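Local coordinates for protein bacterial leucyl aminopeptidase (Legionella pneumophila, PDB 6ESL) that probably cleaves N-terminal residues from peptides as a secreted, zinc-bound M28-family aminopeptidase, contributing to nutrient acquisition during infection of amoebas, at residues Y113-E118 with A313-H318; P202-G207 with V384-E389; D307-L312 with P345-C350. All blocks are in the same frame, centred on the assembly; numbering follows the deposited sequence.

Contact 1. Residues Y113-E118 with A313-H318; sequences YEIKHE and AKLIDH
Apolar packing is centred on I115, whose side chain points from the loop 113-118 at the flank of helix 306-320. Its two branches do different work. The longer one runs out extended, so that CD1 ends 3.8 Å from CB of H318 and 4.0 Å from the carbonyl O of K314, filling the groove between these two residues, one helical turn apart. On the way, I115 CG1 lies 4.2 Å from L315 CD2, the tip of a leucine that starts off at an angle to the loop but reaches back towards it. The branch methyl makes a CH-pi contact: CG2 of I115 sits 4.2 Å from the centroid of the H318 imidazole and only 9° off the ring normal, hence squarely over one face. In H318, CG anti to the backbone N (chi1 -161°) carries the ring to the loop side, and the turn about CB-CG sets its face towards I115.

In fold terms, the loop lies between helix 88-94 and helix 118-125, consistent with a lead-in from the small N-terminal sheet to the M28 peptidase fold, and here it docks against a helix; H117 already occupies the N-cap position of helix 118-125. Y113 adds to the docking by meeting the ring of Y311.

Polar proximity is looser. The extended E118 chain brings its carboxylate to the edge of the imidazole, with CD 3.2 Å from NE2 of H318, but the two planes are 72° apart. Both carboxylate oxygens lie 3.4 Å from NE2 at angles too poor to count as hydrogen bonds; the negative charge might nonetheless favour a protonated imidazole. K314, bent at chi3, carries its NZ to 4.1 Å from Y113 O, too far for a bond. The ammonium group instead forms a salt bridge with D325 of the second subunit.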
ATOM      1  N   TYR B 113      -2.345   8.010 -10.925  1.00 51.42           N
ATOM      2  CA  TYR B 113      -1.129   7.715 -11.626  1.00 49.82           C
ATOM      3  C   TYR B 113      -1.568   6.664 -12.635  1.00 49.90           C
ATOM      4  O   TYR B 113      -2.131   5.663 -12.271  1.00 47.27           O
ATOM      5  CB  TYR B 113      -0.045   7.165 -10.680  1.00 45.71           C
ATOM      6  CG  TYR B 113       0.403   8.078  -9.566  1.00 42.33           C
ATOM      7  CD1 TYR B 113       1.095   9.235  -9.822  1.00 43.91           C
ATOM      8  CD2 TYR B 113       0.150   7.773  -8.257  1.00 40.95           C
ATOM      9  CE1 TYR B 113       1.493  10.065  -8.805  1.00 43.19           C
ATOM     10  CE2 TYR B 113       0.541   8.594  -7.235  1.00 39.27           C
ATOM     11  CZ  TYR B 113       1.217   9.742  -7.509  1.00 41.43           C
ATOM     12  OH  TYR B 113       1.598  10.560  -6.501  1.00 38.72           O
ATOM     13  N   GLU B 114      -1.281   6.871 -13.905  1.00 49.94           N
ATOM     14  CA  GLU B 114      -1.707   5.917 -14.919  1.00 52.63           C
ATOM     15  C   GLU B 114      -0.624   5.720 -15.920  1.00 49.05           C
ATOM     16  O   GLU B 114       0.277   6.522 -16.017  1.00 48.32           O
ATOM     17  CB  GLU B 114      -2.960   6.421 -15.667  1.00 59.64           C
ATOM     18  CG  GLU B 114      -4.091   6.920 -14.752  1.00 64.35           C
ATOM     19  CD  GLU B 114      -5.334   7.386 -15.525  1.00 71.54           C
ATOM     20  OE1 GLU B 114      -5.421   8.542 -16.014  1.00 66.65           O
ATOM     21  OE2 GLU B 114      -6.263   6.560 -15.592  1.00 79.31           O
ATOM     22  N   ILE B 115      -0.768   4.657 -16.664  1.00 47.28           N
ATOM     23  CA  ILE B 115       0.115   4.302 -17.775  1.00 51.83           C
ATOM     24  C   ILE B 115      -0.583   4.755 -19.076  1.00 53.73           C
ATOM     25  O   ILE B 115      -1.636   4.232 -19.417  1.00 51.37           O
ATOM     26  CB  ILE B 115       0.335   2.757 -17.811  1.00 50.71           C
ATOM     27  CG1 ILE B 115       1.127   2.358 -16.517  1.00 51.03           C
ATOM     28  CG2 ILE B 115       0.895   2.331 -19.170  1.00 49.46           C
ATOM     29  CD1 ILE B 115       1.272   0.902 -16.146  1.00 51.93           C
ATOM     30  N   LYS B 116      -0.017   5.775 -19.711  1.00 53.44           N
ATOM     31  CA  LYS B 116      -0.580   6.437 -20.888  1.00 54.93           C
ATOM     32  C   LYS B 116       0.457   6.810 -21.849  1.00 56.09           C
ATOM     33  O   LYS B 116       0.178   7.614 -22.711  1.00 62.25           O
ATOM     34  CB  LYS B 116      -1.188   7.765 -20.520  1.00 56.92           C
ATOM     35  CG  LYS B 116      -2.261   7.758 -19.457  1.00 57.82           C
ATOM     36  CD  LYS B 116      -2.695   9.197 -19.256  1.00 62.07           C
ATOM     37  CE  LYS B 116      -4.118   9.307 -18.722  1.00 65.94           C
ATOM     38  NZ  LYS B 116      -4.913  10.363 -19.429  1.00 70.14           N
ATOM     39  N   HIS B 117       1.684   6.315 -21.734  1.00 52.97           N
ATOM     40  CA  HIS B 117       2.758   6.757 -22.628  1.00 52.93           C
ATOM     41  C   HIS B 117       3.586   5.580 -23.071  1.00 51.97           C
ATOM     42  O   HIS B 117       4.803   5.664 -23.151  1.00 48.07           O
ATOM     43  CB  HIS B 117       3.610   7.860 -21.962  1.00 52.22           C
ATOM     44  CG  HIS B 117       2.840   9.107 -21.705  1.00 51.86           C
ATOM     45  ND1 HIS B 117       2.697  10.094 -22.650  1.00 56.18           N
ATOM     46  CD2 HIS B 117       2.081   9.491 -20.658  1.00 53.07           C
ATOM     47  CE1 HIS B 117       1.926  11.055 -22.186  1.00 54.33           C
ATOM     48  NE2 HIS B 117       1.535  10.717 -20.985  1.00 54.57           N
ATOM     49  N   GLU B 118       2.897   4.473 -23.370  1.00 55.06           N
ATOM     50  CA  GLU B 118       3.546   3.245 -23.829  1.00 58.34           C
ATOM     51  C   GLU B 118       4.547   3.392 -24.904  1.00 58.43           C
ATOM     52  O   GLU B 118       5.639   2.877 -24.751  1.00 54.01           O
ATOM     53  CB  GLU B 118       2.525   2.218 -24.291  1.00 64.17           C
ATOM     54  CG  GLU B 118       2.028   1.445 -23.103  1.00 69.46           C
ATOM     55  CD  GLU B 118       1.073   0.366 -23.458  1.00 73.94           C
ATOM     56  OE1 GLU B 118       1.553  -0.576 -24.133  1.00 84.78           O
ATOM     57  OE2 GLU B 118      -0.106   0.480 -23.037  1.00 71.21           O
ATOM     58  N   ALA B 313       4.666  -0.699  -8.770  1.00 26.91           N
ATOM     59  CA  ALA B 313       4.359  -2.120  -9.010  1.00 28.31           C
ATOM     60  C   ALA B 313       3.808  -2.314 -10.410  1.00 28.88           C
ATOM     61  O   ALA B 313       4.252  -3.202 -11.125  1.00 31.16           O
ATOM     62  CB  ALA B 313       3.401  -2.655  -7.918  1.00 28.41           C
ATOM     63  N   LYS B 314       2.894  -1.456 -10.826  1.00 30.18           N
ATOM     64  CA  LYS B 314       2.335  -1.499 -12.184  1.00 34.98           C
ATOM     65  C   LYS B 314       3.342  -1.209 -13.277  1.00 33.55           C
ATOM     66  O   LYS B 314       3.378  -1.896 -14.279  1.00 34.48           O
ATOM     67  CB  LYS B 314       1.193  -0.488 -12.318  1.00 40.05           C
ATOM     68  CG  LYS B 314      -0.102  -1.030 -11.741  1.00 45.51           C
ATOM     69  CD  LYS B 314      -1.133   0.069 -11.513  1.00 48.05           C
ATOM     70  CE  LYS B 314      -1.888   0.394 -12.811  1.00 47.21           C
ATOM     71  NZ  LYS B 314      -2.728   1.568 -12.432  1.00 47.66           N
ATOM     72  N   LEU B 315       4.198  -0.205 -13.049  1.00 31.48           N
ATOM     73  CA  LEU B 315       5.248   0.104 -13.990  1.00 32.05           C
ATOM     74  C   LEU B 315       6.162  -1.071 -14.120  1.00 32.43           C
ATOM     75  O   LEU B 315       6.589  -1.368 -15.245  1.00 32.64           O
ATOM     76  CB  LEU B 315       6.082   1.335 -13.595  1.00 32.31           C
ATOM     77  CG  LEU B 315       5.423   2.699 -13.621  1.00 33.36           C
ATOM     78  CD1 LEU B 315       6.354   3.717 -13.004  1.00 34.15           C
ATOM     79  CD2 LEU B 315       5.054   3.086 -15.079  1.00 35.24           C
ATOM     80  N   ILE B 316       6.498  -1.735 -12.994  1.00 30.75           N
ATOM     81  CA  ILE B 316       7.380  -2.901 -13.069  1.00 30.91           C
ATOM     82  C   ILE B 316       6.698  -3.983 -13.944  1.00 34.55           C
ATOM     83  O   ILE B 316       7.292  -4.530 -14.876  1.00 33.83           O
ATOM     84  CB  ILE B 316       7.759  -3.461 -11.675  1.00 29.44           C
ATOM     85  CG1 ILE B 316       8.690  -2.480 -10.932  1.00 29.38           C
ATOM     86  CG2 ILE B 316       8.447  -4.774 -11.824  1.00 30.25           C
ATOM     87  CD1 ILE B 316       8.722  -2.607  -9.415  1.00 28.45           C
ATOM     88  N   ASP B 317       5.443  -4.294 -13.616  1.00 36.21           N
ATOM     89  CA  ASP B 317       4.778  -5.391 -14.292  1.00 38.07           C
ATOM     90  C   ASP B 317       4.575  -5.101 -15.813  1.00 39.00           C
ATOM     91  O   ASP B 317       4.930  -5.935 -16.666  1.00 42.53           O
ATOM     92  CB  ASP B 317       3.453  -5.696 -13.617  1.00 39.82           C
ATOM     93  CG  ASP B 317       2.703  -6.795 -14.336  1.00 43.89           C
ATOM     94  OD1 ASP B 317       3.206  -7.930 -14.348  1.00 50.07           O
ATOM     95  OD2 ASP B 317       1.689  -6.521 -14.976  1.00 47.11           O
ATOM     96  N   HIS B 318       4.075  -3.910 -16.117  1.00 39.97           N
ATOM     97  CA  HIS B 318       3.808  -3.471 -17.477  1.00 44.01           C
ATOM     98  C   HIS B 318       5.041  -3.295 -18.336  1.00 43.09           C
ATOM     99  O   HIS B 318       5.071  -3.719 -19.517  1.00 44.95           O
ATOM    100  CB  HIS B 318       3.024  -2.133 -17.504  1.00 48.57           C
ATOM    101  CG  HIS B 318       2.346  -1.863 -18.819  1.00 55.14           C
ATOM    102  ND1 HIS B 318       0.979  -1.936 -18.964  1.00 59.88           N
ATOM    103  CD2 HIS B 318       2.840  -1.587 -20.056  1.00 57.20           C
ATOM    104  CE1 HIS B 318       0.653  -1.685 -20.214  1.00 59.77           C
ATOM    105  NE2 HIS B 318       1.760  -1.436 -20.894  1.00 61.66           N
TER

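Contact 2. Residues P202-G207 with V384-E389; sequences PAIVIG and VAFAIE
OE2 of E389 is gripped by two hydrogen bonds, one with the hydroxyl of Y319 and one from the backbone N of H117, while OE1 of the same carboxylate takes a third from the backbone N of K116. With both oxygens engaged, the buried carboxylate is fixed in rotation, and the N-H groups of K116 and H117 and the Y319 hydroxyl probably stabilise its negative charge. All of this happens off the strand-facing side of helix 373-391.

Towards strand 203-209 the helix offers F386 and A387, and the side-chain contacts are apolar. The short segment axes approach to 9.0 Å and run antiparallel at 171°, so the helix lies almost along the strand; I204 and A387 come closest in backbone terms, with CA atoms 6.8 Å apart. F386, its CG anti to the backbone N, throws its ring towards the strand, and the CE2-CD2 side does the touching. I204 CG2, crossing obliquely, meets F386 CE2 at 3.8 Å. F386 CD2 is also 4.3 Å from CG1 of I206, so the ring bridges I204 and I206, two residues apart along the strand, and the carbonyl O of V205 between them lies 4.1 Å from F386 CE2. I206 adds a second point: its chi2 of 100° departs from a staggered value and directs CD1 to 4.1 Å from CB of A387. V205 points to the far face of the sheet.

This is helix-on-sheet packing of the M28 alpha/beta fold, and the strand leads directly to the zinc ligand H209. Strands 248-253 and 277-282 flank it through backbone hydrogen bonds; helix 306-320 lies against F386 through L308 and L312, and helix 118-125 against V384, A385 and I388.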
ATOM      1  N   PRO B 202       4.831  21.281 -10.598  1.00 54.88           N
ATOM      2  CA  PRO B 202       5.425  20.342  -9.600  1.00 51.72           C
ATOM      3  C   PRO B 202       6.305  19.277 -10.251  1.00 49.99           C
ATOM      4  O   PRO B 202       5.931  18.703 -11.263  1.00 53.02           O
ATOM      5  CB  PRO B 202       4.183  19.783  -8.860  1.00 50.86           C
ATOM      6  CG  PRO B 202       3.170  20.939  -8.954  1.00 52.81           C
ATOM      7  CD  PRO B 202       3.382  21.482 -10.368  1.00 55.31           C
ATOM      8  N   ALA B 203       7.542  19.146  -9.774  1.00 48.99           N
ATOM      9  CA  ALA B 203       8.563  18.340 -10.460  1.00 48.17           C
ATOM     10  C   ALA B 203       8.464  16.831 -10.182  1.00 44.00           C
ATOM     11  O   ALA B 203       7.809  16.401  -9.218  1.00 40.55           O
ATOM     12  CB  ALA B 203       9.939  18.814 -10.072  1.00 50.40           C
ATOM     13  N   ILE B 204       9.249  16.087 -10.940  1.00 43.57           N
ATOM     14  CA  ILE B 204       9.409  14.663 -10.787  1.00 40.82           C
ATOM     15  C   ILE B 204      10.857  14.483 -10.390  1.00 38.81           C
ATOM     16  O   ILE B 204      11.725  14.939 -11.072  1.00 38.58           O
ATOM     17  CB  ILE B 204       9.200  13.911 -12.100  1.00 41.95           C
ATOM     18  CG1 ILE B 204       7.767  13.973 -12.574  1.00 43.21           C
ATOM     19  CG2 ILE B 204       9.595  12.469 -11.968  1.00 39.59           C
ATOM     20  CD1 ILE B 204       6.735  13.861 -11.488  1.00 43.22           C
ATOM     21  N   VAL B 205      11.125  13.786  -9.308  1.00 35.40           N
ATOM     22  CA  VAL B 205      12.481  13.613  -8.839  1.00 35.80           C
ATOM     23  C   VAL B 205      12.964  12.150  -8.809  1.00 33.46           C
ATOM     24  O   VAL B 205      12.259  11.318  -8.346  1.00 32.33           O
ATOM     25  CB  VAL B 205      12.626  14.179  -7.428  1.00 38.53           C
ATOM     26  CG1 VAL B 205      14.000  13.971  -6.880  1.00 40.04           C
ATOM     27  CG2 VAL B 205      12.151  15.603  -7.314  1.00 38.37           C
ATOM     28  N   ILE B 206      14.156  11.875  -9.315  1.00 31.26           N
ATOM     29  CA  ILE B 206      14.757  10.570  -9.295  1.00 30.00           C
ATOM     30  C   ILE B 206      16.067  10.680  -8.585  1.00 28.65           C
ATOM     31  O   ILE B 206      16.902  11.423  -8.997  1.00 30.53           O
ATOM     32  CB  ILE B 206      14.994  10.047 -10.714  1.00 32.23           C
ATOM     33  CG1 ILE B 206      13.693   9.827 -11.445  1.00 34.58           C
ATOM     34  CG2 ILE B 206      15.758   8.752 -10.705  1.00 31.46           C
ATOM     35  CD1 ILE B 206      13.340  10.932 -12.386  1.00 37.86           C
ATOM     36  N   GLY B 207      16.274   9.886  -7.550  1.00 25.41           N
ATOM     37  CA  GLY B 207      17.476   9.974  -6.754  1.00 25.92           C
ATOM     38  C   GLY B 207      18.205   8.702  -6.461  1.00 24.77           C
ATOM     39  O   GLY B 207      17.651   7.591  -6.629  1.00 26.56           O
ATOM     40  N   VAL B 384      13.561   5.457 -16.033  1.00 33.28           N
ATOM     41  CA  VAL B 384      13.151   6.037 -17.345  1.00 36.09           C
ATOM     42  C   VAL B 384      11.633   6.039 -17.498  1.00 36.51           C
ATOM     43  O   VAL B 384      11.027   7.052 -17.881  1.00 36.86           O
ATOM     44  CB  VAL B 384      13.810   5.346 -18.563  1.00 37.52           C
ATOM     45  CG1 VAL B 384      13.207   5.788 -19.918  1.00 40.59           C
ATOM     46  CG2 VAL B 384      15.263   5.669 -18.570  1.00 38.49           C
ATOM     47  N   ALA B 385      11.005   4.923 -17.139  1.00 36.52           N
ATOM     48  CA  ALA B 385       9.550   4.816 -17.314  1.00 35.90           C
ATOM     49  C   ALA B 385       8.801   5.748 -16.353  1.00 35.94           C
ATOM     50  O   ALA B 385       7.826   6.390 -16.751  1.00 37.48           O
ATOM     51  CB  ALA B 385       9.113   3.381 -17.139  1.00 35.68           C
ATOM     52  N   PHE B 386       9.222   5.816 -15.093  1.00 32.10           N
ATOM     53  CA  PHE B 386       8.697   6.724 -14.124  1.00 32.71           C
ATOM     54  C   PHE B 386       8.813   8.195 -14.579  1.00 33.06           C
ATOM     55  O   PHE B 386       7.857   8.946 -14.549  1.00 32.70           O
ATOM     56  CB  PHE B 386       9.522   6.510 -12.812  1.00 32.93           C
ATOM     57  CG  PHE B 386       9.070   7.275 -11.621  1.00 33.00           C
ATOM     58  CD1 PHE B 386       8.107   6.715 -10.759  1.00 35.14           C
ATOM     59  CD2 PHE B 386       9.639   8.498 -11.274  1.00 34.20           C
ATOM     60  CE1 PHE B 386       7.687   7.400  -9.600  1.00 35.48           C
ATOM     61  CE2 PHE B 386       9.221   9.183 -10.118  1.00 33.98           C
ATOM     62  CZ  PHE B 386       8.236   8.631  -9.297  1.00 33.07           C
ATOM     63  N   ALA B 387       9.986   8.568 -15.077  1.00 34.83           N
ATOM     64  CA  ALA B 387      10.187   9.943 -15.561  1.00 37.66           C
ATOM     65  C   ALA B 387       9.229  10.256 -16.704  1.00 39.89           C
ATOM     66  O   ALA B 387       8.436  11.232 -16.624  1.00 41.63           O
ATOM     67  CB  ALA B 387      11.619  10.146 -16.033  1.00 37.19           C
ATOM     68  N   ILE B 388       9.258   9.420 -17.723  1.00 40.04           N
ATOM     69  CA  ILE B 388       8.484   9.734 -18.929  1.00 42.37           C
ATOM     70  C   ILE B 388       6.986   9.707 -18.630  1.00 42.90           C
ATOM     71  O   ILE B 388       6.285  10.632 -19.004  1.00 44.55           O
ATOM     72  CB  ILE B 388       8.888   8.833 -20.119  1.00 42.84           C
ATOM     73  CG1 ILE B 388      10.308   9.156 -20.592  1.00 43.37           C
ATOM     74  CG2 ILE B 388       7.885   8.947 -21.250  1.00 46.58           C
ATOM     75  CD1 ILE B 388      10.912   8.113 -21.487  1.00 42.90           C
ATOM     76  N   GLU B 389       6.471   8.699 -17.931  1.00 42.72           N
ATOM     77  CA  GLU B 389       5.046   8.694 -17.630  1.00 44.26           C
ATOM     78  C   GLU B 389       4.598   9.901 -16.821  1.00 45.63           C
ATOM     79  O   GLU B 389       3.588  10.509 -17.159  1.00 48.19           O
ATOM     80  CB  GLU B 389       4.588   7.437 -16.849  1.00 42.99           C
ATOM     81  CG  GLU B 389       4.523   6.191 -17.726  1.00 45.08           C
ATOM     82  CD  GLU B 389       3.265   6.153 -18.634  1.00 46.63           C
ATOM     83  OE1 GLU B 389       2.314   6.957 -18.358  1.00 47.48           O
ATOM     84  OE2 GLU B 389       3.271   5.337 -19.626  1.00 45.78           O
TER

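Contact 3. Residues D307-L312 with P345-C350; sequences DLSNYL and PAAFPC
L312 lays its CD1 methyl over the ring of P349, crossing it at about a right angle: CD1 is 3.6 Å from CD of the proline and nearly as close to its CG, so one methyl spans that side of the ring. Helix 306-320, which carries L312, connects the parallel neighbours 297-300 and 324-327 as a beta-alpha-beta unit, and here it packs on strand 346-350 of the same mixed sheet.

The centre of the contact is the small side chain of A347. Its CB points at the helix and fits between two leucines one turn apart, 3.7 Å from L312 CD1 and 3.8 Å from L308 CD2. Since a methyl is all that stands there, the backbones come close, with the CA atoms of S309 and A347 5.3 Å apart. L308 reaches the strand because its CG is anti to the backbone N (chi1 -172°); its CD2 also lies 3.7 Å from the carbonyl O of P345.

F348 points to the other side of the strand, where its ring stacks with H336, and the F348 side chain is about 7 Å from a bound zinc ion, consistent with the helix lying across the strand from the zinc-site side. At the N-terminal end of the helix segment, D307 forms a salt bridge with R328 of the second subunit.

Polar linkage between the segments goes through one water. S309 OG, already hydrogen-bonded to the carbonyl O of D305, receives a hydrogen bond from this water at 2.8 Å, and the water in turn accepts one from the backbone N of F348 at 2.9 Å.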
ATOM      1  N   ASP B 307      -0.095   5.173  -2.858  1.00 29.18           N
ATOM      2  CA  ASP B 307      -0.452   5.201  -4.266  1.00 29.57           C
ATOM      3  C   ASP B 307       0.749   5.202  -5.200  1.00 29.13           C
ATOM      4  O   ASP B 307       0.751   4.555  -6.208  1.00 27.38           O
ATOM      5  CB  ASP B 307      -1.369   6.374  -4.618  1.00 32.07           C
ATOM      6  CG  ASP B 307      -2.761   6.231  -4.038  1.00 33.34           C
ATOM      7  OD1 ASP B 307      -3.148   5.125  -3.601  1.00 32.11           O
ATOM      8  OD2 ASP B 307      -3.481   7.247  -4.024  1.00 37.77           O
ATOM      9  N   LEU B 308       1.806   5.957  -4.854  1.00 29.79           N
ATOM     10  CA  LEU B 308       2.971   5.977  -5.773  1.00 28.89           C
ATOM     11  C   LEU B 308       3.668   4.604  -5.808  1.00 24.97           C
ATOM     12  O   LEU B 308       4.122   4.158  -6.865  1.00 27.50           O
ATOM     13  CB  LEU B 308       3.937   7.094  -5.357  1.00 30.21           C
ATOM     14  CG  LEU B 308       5.097   7.338  -6.347  1.00 29.83           C
ATOM     15  CD1 LEU B 308       4.572   7.848  -7.653  1.00 31.74           C
ATOM     16  CD2 LEU B 308       6.095   8.316  -5.739  1.00 29.88           C
ATOM     17  N   SER B 309       3.702   3.926  -4.669  1.00 27.53           N
ATOM     18  CA  SER B 309       4.291   2.579  -4.526  1.00 26.61           C
ATOM     19  C   SER B 309       3.544   1.564  -5.352  1.00 28.67           C
ATOM     20  O   SER B 309       4.144   0.787  -6.161  1.00 28.01           O
ATOM     21  CB  SER B 309       4.376   2.131  -3.081  1.00 26.22           C
ATOM     22  OG  SER B 309       5.103   3.044  -2.268  1.00 25.09           O
ATOM     23  N   ASN B 310       2.232   1.619  -5.258  1.00 28.29           N
ATOM     24  CA  ASN B 310       1.382   0.792  -6.162  1.00 29.39           C
ATOM     25  C   ASN B 310       1.609   1.087  -7.625  1.00 29.54           C
ATOM     26  O   ASN B 310       1.656   0.170  -8.432  1.00 27.99           O
ATOM     27  CB  ASN B 310      -0.122   0.975  -5.865  1.00 32.60           C
ATOM     28  CG  ASN B 310      -0.555   0.399  -4.496  1.00 35.64           C
ATOM     29  OD1 ASN B 310       0.108  -0.489  -3.930  1.00 37.26           O
ATOM     30  ND2 ASN B 310      -1.763   0.844  -4.018  1.00 33.00           N
ATOM     31  N   TYR B 311       1.767   2.350  -7.968  1.00 29.61           N
ATOM     32  CA  TYR B 311       2.086   2.704  -9.330  1.00 32.08           C
ATOM     33  C   TYR B 311       3.457   2.094  -9.815  1.00 31.53           C
ATOM     34  O   TYR B 311       3.563   1.574 -10.916  1.00 29.93           O
ATOM     35  CB  TYR B 311       2.108   4.233  -9.506  1.00 34.72           C
ATOM     36  CG  TYR B 311       2.284   4.659 -10.896  1.00 34.88           C
ATOM     37  CD1 TYR B 311       1.345   4.328 -11.873  1.00 37.33           C
ATOM     38  CD2 TYR B 311       3.367   5.468 -11.269  1.00 38.12           C
ATOM     39  CE1 TYR B 311       1.513   4.771 -13.195  1.00 38.38           C
ATOM     40  CE2 TYR B 311       3.572   5.867 -12.560  1.00 36.89           C
ATOM     41  CZ  TYR B 311       2.643   5.559 -13.523  1.00 39.68           C
ATOM     42  OH  TYR B 311       2.827   5.979 -14.817  1.00 40.32           O
ATOM     43  N   LEU B 312       4.462   2.151  -8.958  1.00 30.95           N
ATOM     44  CA  LEU B 312       5.703   1.447  -9.294  1.00 32.25           C
ATOM     45  C   LEU B 312       5.472  -0.035  -9.575  1.00 28.40           C
ATOM     46  O   LEU B 312       6.031  -0.560 -10.455  1.00 26.57           O
ATOM     47  CB  LEU B 312       6.762   1.530  -8.162  1.00 32.16           C
ATOM     48  CG  LEU B 312       7.460   2.802  -7.880  1.00 34.71           C
ATOM     49  CD1 LEU B 312       8.641   2.398  -6.955  1.00 35.33           C
ATOM     50  CD2 LEU B 312       7.957   3.536  -9.080  1.00 37.19           C
ATOM     51  N   PRO B 345       4.924  12.797  -2.005  1.00 36.26           N
ATOM     52  CA  PRO B 345       4.807  11.395  -2.382  1.00 33.85           C
ATOM     53  C   PRO B 345       6.163  10.796  -2.874  1.00 31.32           C
ATOM     54  O   PRO B 345       6.788  11.393  -3.721  1.00 30.00           O
ATOM     55  CB  PRO B 345       3.758  11.433  -3.505  1.00 35.80           C
ATOM     56  CG  PRO B 345       2.870  12.597  -3.132  1.00 36.05           C
ATOM     57  CD  PRO B 345       3.941  13.602  -2.761  1.00 37.51           C
ATOM     58  N   ALA B 346       6.589   9.690  -2.258  1.00 28.15           N
ATOM     59  CA  ALA B 346       7.892   9.124  -2.477  1.00 27.42           C
ATOM     60  C   ALA B 346       7.831   7.631  -2.425  1.00 24.95           C
ATOM     61  O   ALA B 346       7.025   7.037  -1.669  1.00 24.52           O
ATOM     62  CB  ALA B 346       8.885   9.652  -1.449  1.00 26.83           C
ATOM     63  N   ALA B 347       8.638   7.000  -3.243  1.00 23.72           N
ATOM     64  CA  ALA B 347       8.593   5.532  -3.368  1.00 23.74           C
ATOM     65  C   ALA B 347      10.018   5.008  -3.514  1.00 23.72           C
ATOM     66  O   ALA B 347      10.906   5.769  -3.949  1.00 23.27           O
ATOM     67  CB  ALA B 347       7.782   5.123  -4.561  1.00 25.17           C
ATOM     68  N   PHE B 348      10.173   3.710  -3.179  1.00 22.62           N
ATOM     69  CA  PHE B 348      11.472   3.073  -3.039  1.00 21.85           C
ATOM     70  C   PHE B 348      11.379   1.599  -3.545  1.00 20.03           C
ATOM     71  O   PHE B 348      11.009   0.673  -2.798  1.00 20.05           O
ATOM     72  CB  PHE B 348      11.968   3.149  -1.600  1.00 21.95           C
ATOM     73  CG  PHE B 348      13.276   2.464  -1.336  1.00 21.59           C
ATOM     74  CD1 PHE B 348      14.268   2.374  -2.287  1.00 23.29           C
ATOM     75  CD2 PHE B 348      13.536   1.896  -0.111  1.00 23.03           C
ATOM     76  CE1 PHE B 348      15.457   1.654  -2.006  1.00 22.79           C
ATOM     77  CE2 PHE B 348      14.738   1.220   0.185  1.00 23.03           C
ATOM     78  CZ  PHE B 348      15.727   1.154  -0.758  1.00 21.93           C
ATOM     79  N   PRO B 349      11.742   1.381  -4.820  1.00 20.55           N
ATOM     80  CA  PRO B 349      11.942   0.032  -5.269  1.00 21.45           C
ATOM     81  C   PRO B 349      13.384  -0.425  -4.995  1.00 21.69           C
ATOM     82  O   PRO B 349      14.290   0.430  -5.019  1.00 24.74           O
ATOM     83  CB  PRO B 349      11.733   0.151  -6.758  1.00 22.69           C
ATOM     84  CG  PRO B 349      12.242   1.552  -7.093  1.00 23.05           C
ATOM     85  CD  PRO B 349      12.117   2.375  -5.852  1.00 22.27           C
ATOM     86  N   CYS B 350      13.596  -1.717  -4.735  1.00 21.11           N
ATOM     87  CA  CYS B 350      14.899  -2.208  -4.309  1.00 20.28           C
ATOM     88  C   CYS B 350      15.183  -3.612  -4.750  1.00 19.84           C
ATOM     89  O   CYS B 350      14.322  -4.357  -5.177  1.00 19.85           O
ATOM     90  CB  CYS B 350      15.040  -2.032  -2.742  1.00 20.85           C
ATOM     91  SG  CYS B 350      16.639  -2.375  -1.979  1.00 21.86           S
TER
HETATM   92  O   HOH W   1       7.795   2.244  -2.471  1.00 22.99           O

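How the contacts relate
From the N terminus, the chain first meets 113-118, which contact 1 joins to 313-318 after a span of 194 residues. Within that span lies 202-207, the start of the loop that contact 2 closes at 384-389 near the C terminus; contacts 1 and 2 therefore cross. Contact 3, from 307-312 to 345-350, is a short closure lying wholly within the span of contact 2, and it crosses contact 1 because 313-318 falls between its segments. Contacts 1 and 3 use consecutive segments of helix 306-320. Together the three tie the entering loop, that helix and the C-terminal helix to strands 203-209 and 346-350 of one sheet.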